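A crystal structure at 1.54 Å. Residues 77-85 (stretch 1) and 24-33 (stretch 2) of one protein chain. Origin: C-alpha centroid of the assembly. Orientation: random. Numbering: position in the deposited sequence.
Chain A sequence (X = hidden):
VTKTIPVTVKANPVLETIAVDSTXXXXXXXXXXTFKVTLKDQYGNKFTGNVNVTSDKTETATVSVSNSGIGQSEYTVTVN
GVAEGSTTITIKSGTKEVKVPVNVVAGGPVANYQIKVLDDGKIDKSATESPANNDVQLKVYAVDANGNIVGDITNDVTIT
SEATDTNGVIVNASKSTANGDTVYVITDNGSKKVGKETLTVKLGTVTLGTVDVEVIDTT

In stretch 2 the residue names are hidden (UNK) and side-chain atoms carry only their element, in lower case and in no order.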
# COMPACT_ATOMS: atom_id res chain seq x y z
N VAL A 77 -1.45 -3.23 -7.25
CA VAL A 77 -0.50 -3.84 -8.21
C VAL A 77 0.86 -3.91 -7.54
O VAL A 77 1.34 -2.93 -6.95
CB VAL A 77 -0.42 -3.03 -9.52
CG1 VAL A 77 0.65 -3.59 -10.45
CG2 VAL A 77 -1.78 -2.96 -10.21
N THR A 78 1.51 -5.08 -7.63
CA THR A 78 2.86 -5.28 -7.09
C THR A 78 3.86 -5.47 -8.22
O THR A 78 3.63 -6.30 -9.10
CB THR A 78 2.91 -6.50 -6.15
OG1 THR A 78 2.07 -6.22 -5.03
CG2 THR A 78 4.34 -6.77 -5.66
N VAL A 79 4.95 -4.71 -8.19
CA VAL A 79 6.01 -4.82 -9.19
C VAL A 79 7.29 -5.33 -8.53
O VAL A 79 7.75 -4.79 -7.52
CB VAL A 79 6.27 -3.45 -9.90
CG1 VAL A 79 7.43 -3.54 -10.89
CG2 VAL A 79 4.99 -2.91 -10.56
N ASN A 80 7.87 -6.40 -9.10
CA ASN A 80 9.10 -7.00 -8.60
C ASN A 80 10.27 -6.64 -9.50
O ASN A 80 10.24 -6.94 -10.70
CB ASN A 80 8.92 -8.53 -8.53
CG ASN A 80 7.69 -8.94 -7.73
OD1 ASN A 80 7.65 -8.77 -6.52
ND2 ASN A 80 6.68 -9.50 -8.42
N GLY A 81 11.27 -5.97 -8.94
CA GLY A 81 12.49 -5.61 -9.69
C GLY A 81 13.40 -6.82 -9.84
O GLY A 81 13.94 -7.31 -8.85
N VAL A 82 13.51 -7.31 -11.07
CA VAL A 82 14.28 -8.54 -11.35
C VAL A 82 15.70 -8.24 -11.84
O VAL A 82 16.66 -8.82 -11.33
CB VAL A 82 13.53 -9.45 -12.35
CG1 VAL A 82 14.40 -10.63 -12.79
CG2 VAL A 82 12.22 -9.96 -11.74
N ALA A 83 15.83 -7.34 -12.81
CA ALA A 83 17.15 -6.91 -13.32
C ALA A 83 17.15 -5.45 -13.76
O ALA A 83 16.12 -4.92 -14.20
CB ALA A 83 17.59 -7.81 -14.48
N GLU A 84 18.30 -4.80 -13.66
CA GLU A 84 18.41 -3.39 -14.06
C GLU A 84 17.92 -3.18 -15.49
O GLU A 84 18.23 -3.97 -16.39
CB GLU A 84 19.84 -2.87 -13.89
CG GLU A 84 20.33 -2.90 -12.45
CD GLU A 84 21.76 -2.40 -12.31
OE1 GLU A 84 22.09 -1.38 -12.94
OE2 GLU A 84 22.53 -3.04 -11.57
N GLY A 85 17.14 -2.13 -15.68
CA GLY A 85 16.54 -1.81 -16.96
C GLY A 85 15.25 -1.02 -16.80
O GLY A 85 14.82 -0.77 -15.68
N UNK A 24 4.86 6.24 -12.09
CA UNK A 24 6.00 5.40 -12.47
C UNK A 24 6.62 4.74 -11.26
O UNK A 24 6.71 5.32 -10.18
N UNK A 25 7.02 3.48 -11.45
CA UNK A 25 7.62 2.73 -10.38
C UNK A 25 9.13 2.86 -10.48
O UNK A 25 9.68 2.75 -11.56
c UNK A 25 7.18 1.26 -10.46
c UNK A 25 5.68 1.16 -10.18
c UNK A 25 7.96 0.39 -9.49
N UNK A 26 9.78 3.08 -9.34
CA UNK A 26 11.23 3.21 -9.24
C UNK A 26 11.71 2.29 -8.15
O UNK A 26 11.49 2.54 -6.97
c UNK A 26 11.59 4.65 -8.86
o UNK A 26 10.92 5.59 -9.68
N UNK A 27 12.39 1.21 -8.52
CA UNK A 27 12.72 0.17 -7.56
C UNK A 27 14.13 -0.41 -7.80
O UNK A 27 14.55 -0.52 -8.94
c UNK A 27 11.53 -1.69 -8.90
c UNK A 27 11.78 -1.87 -6.40
c UNK A 27 11.62 -0.93 -7.57
N UNK A 28 14.84 -0.74 -6.72
CA UNK A 28 16.11 -1.46 -6.86
C UNK A 28 15.90 -2.91 -7.27
O UNK A 28 14.90 -3.52 -6.92
c UNK A 28 16.93 -1.38 -5.58
N UNK A 29 16.84 -3.45 -8.04
CA UNK A 29 16.89 -4.89 -8.28
C UNK A 29 16.73 -5.66 -6.97
O UNK A 29 17.42 -5.36 -5.99
n UNK A 29 21.78 -6.24 -11.00
c UNK A 29 18.23 -5.26 -8.95
c UNK A 29 20.31 -6.33 -10.79
c UNK A 29 19.92 -7.05 -9.51
c UNK A 29 18.47 -6.76 -9.13
N UNK A 30 15.82 -6.64 -6.96
CA UNK A 30 15.54 -7.45 -5.79
C UNK A 30 14.51 -6.89 -4.82
O UNK A 30 14.14 -7.54 -3.85
N UNK A 31 14.05 -5.66 -5.08
CA UNK A 31 12.99 -5.07 -4.25
C UNK A 31 11.64 -5.14 -4.96
O UNK A 31 11.57 -5.33 -6.17
c UNK A 31 14.51 -3.41 -3.00
c UNK A 31 13.32 -3.61 -3.92
c UNK A 31 14.38 -4.17 -1.69
n UNK A 31 15.37 -5.00 -1.39
o UNK A 31 13.41 -3.99 -0.94
N UNK A 32 10.57 -4.98 -4.19
CA UNK A 32 9.25 -4.84 -4.78
C UNK A 32 8.64 -3.49 -4.37
O UNK A 32 9.02 -2.90 -3.35
c UNK A 32 8.32 -6.03 -4.45
c UNK A 32 7.24 -7.54 -2.79
c UNK A 32 6.51 -7.59 -1.45
c UNK A 32 7.95 -6.20 -2.99
n UNK A 32 7.36 -8.00 -0.29
N UNK A 33 7.73 -3.00 -5.19
CA UNK A 33 6.99 -1.77 -4.89
C UNK A 33 5.52 -1.97 -5.25
O UNK A 33 5.18 -2.82 -6.07
c UNK A 33 7.60 -0.61 -5.67
O HOH W 1 20.76 -6.12 -13.85

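Position 24 has backbone atoms only. Nothing of stretch 1 touches it. At phi 158° and psi 141° a CB would jam against the preceding carbonyl O. It is Gly24.

Position 25 carries three carbons, one bearing the other two. The CA-to-CB bond points toward stretch 1, and one branch meets a methyl of Val79. Branching at CB with no oxygen means valine. CG2 of Val25 lies 4.1 Å from CG2 of Val79.

Position 26 has one carbon followed by one oxygen and does not reach stretch 1. This is Ser26.

Position 27 again has one carbon carrying two. It points toward stretch 1 and packs against Gly81. It is Val27, with CG1 4.1 Å from CA of Gly81.

Position 28 has a single carbon, directed away from stretch 1. It is Ala28. A CB on Gly81 would sit 2.8 Å from O of Ala28, a clash, so the missing side chain makes room here.

Position 29 has four carbons in a row ending in nitrogen. The chain runs past Val82 and Ala83 to the carboxylate of Glu84. It is Lys29. Its NZ lies 3.3 Å from OE2 of Glu84, a salt bridge whose hydrogen bond is weak. Water 1 accepts from N of Glu84 at 2.8 Å and, weakly, from NZ of Lys29 at 3.0 Å.

Position 30 has no side-chain atoms. Its phi of 87° and psi of -5° would jam a CB against the preceding carbonyl O. It is Gly30, whose N donates to O of Gly81 at 2.7 Å.

Position 31 has three carbons, the third carrying one oxygen and one nitrogen. CA-to-CB points away, so the backbone makes the contact. It is Gln31. Its O accepts from N of Gly81 at 2.9 Å, and its N closes the type II turn on O of Ala28 at 2.9 Å.

Position 32 has four carbons in a row and a terminal nitrogen; its CB lies 3.5 Å from OD1 of Asn80, on the same sheet face, and its end leads away. It is Lys32.

Position 33 has one carbon, on the same face as Val79. It is Ala33.

The contact is chiefly an antiparallel backbone pairing. N of Ala33 donates to O of Val79 at 2.9 Å, and N of Val79 donates to O of Ala33 at 2.8 Å. The turn extends this ladder to Gly81. Val25 and Val79 add apolar packing, and Lys29 with Glu84 ties the loops together.

Stretch 2 (24-33) GVSVAKGQKA
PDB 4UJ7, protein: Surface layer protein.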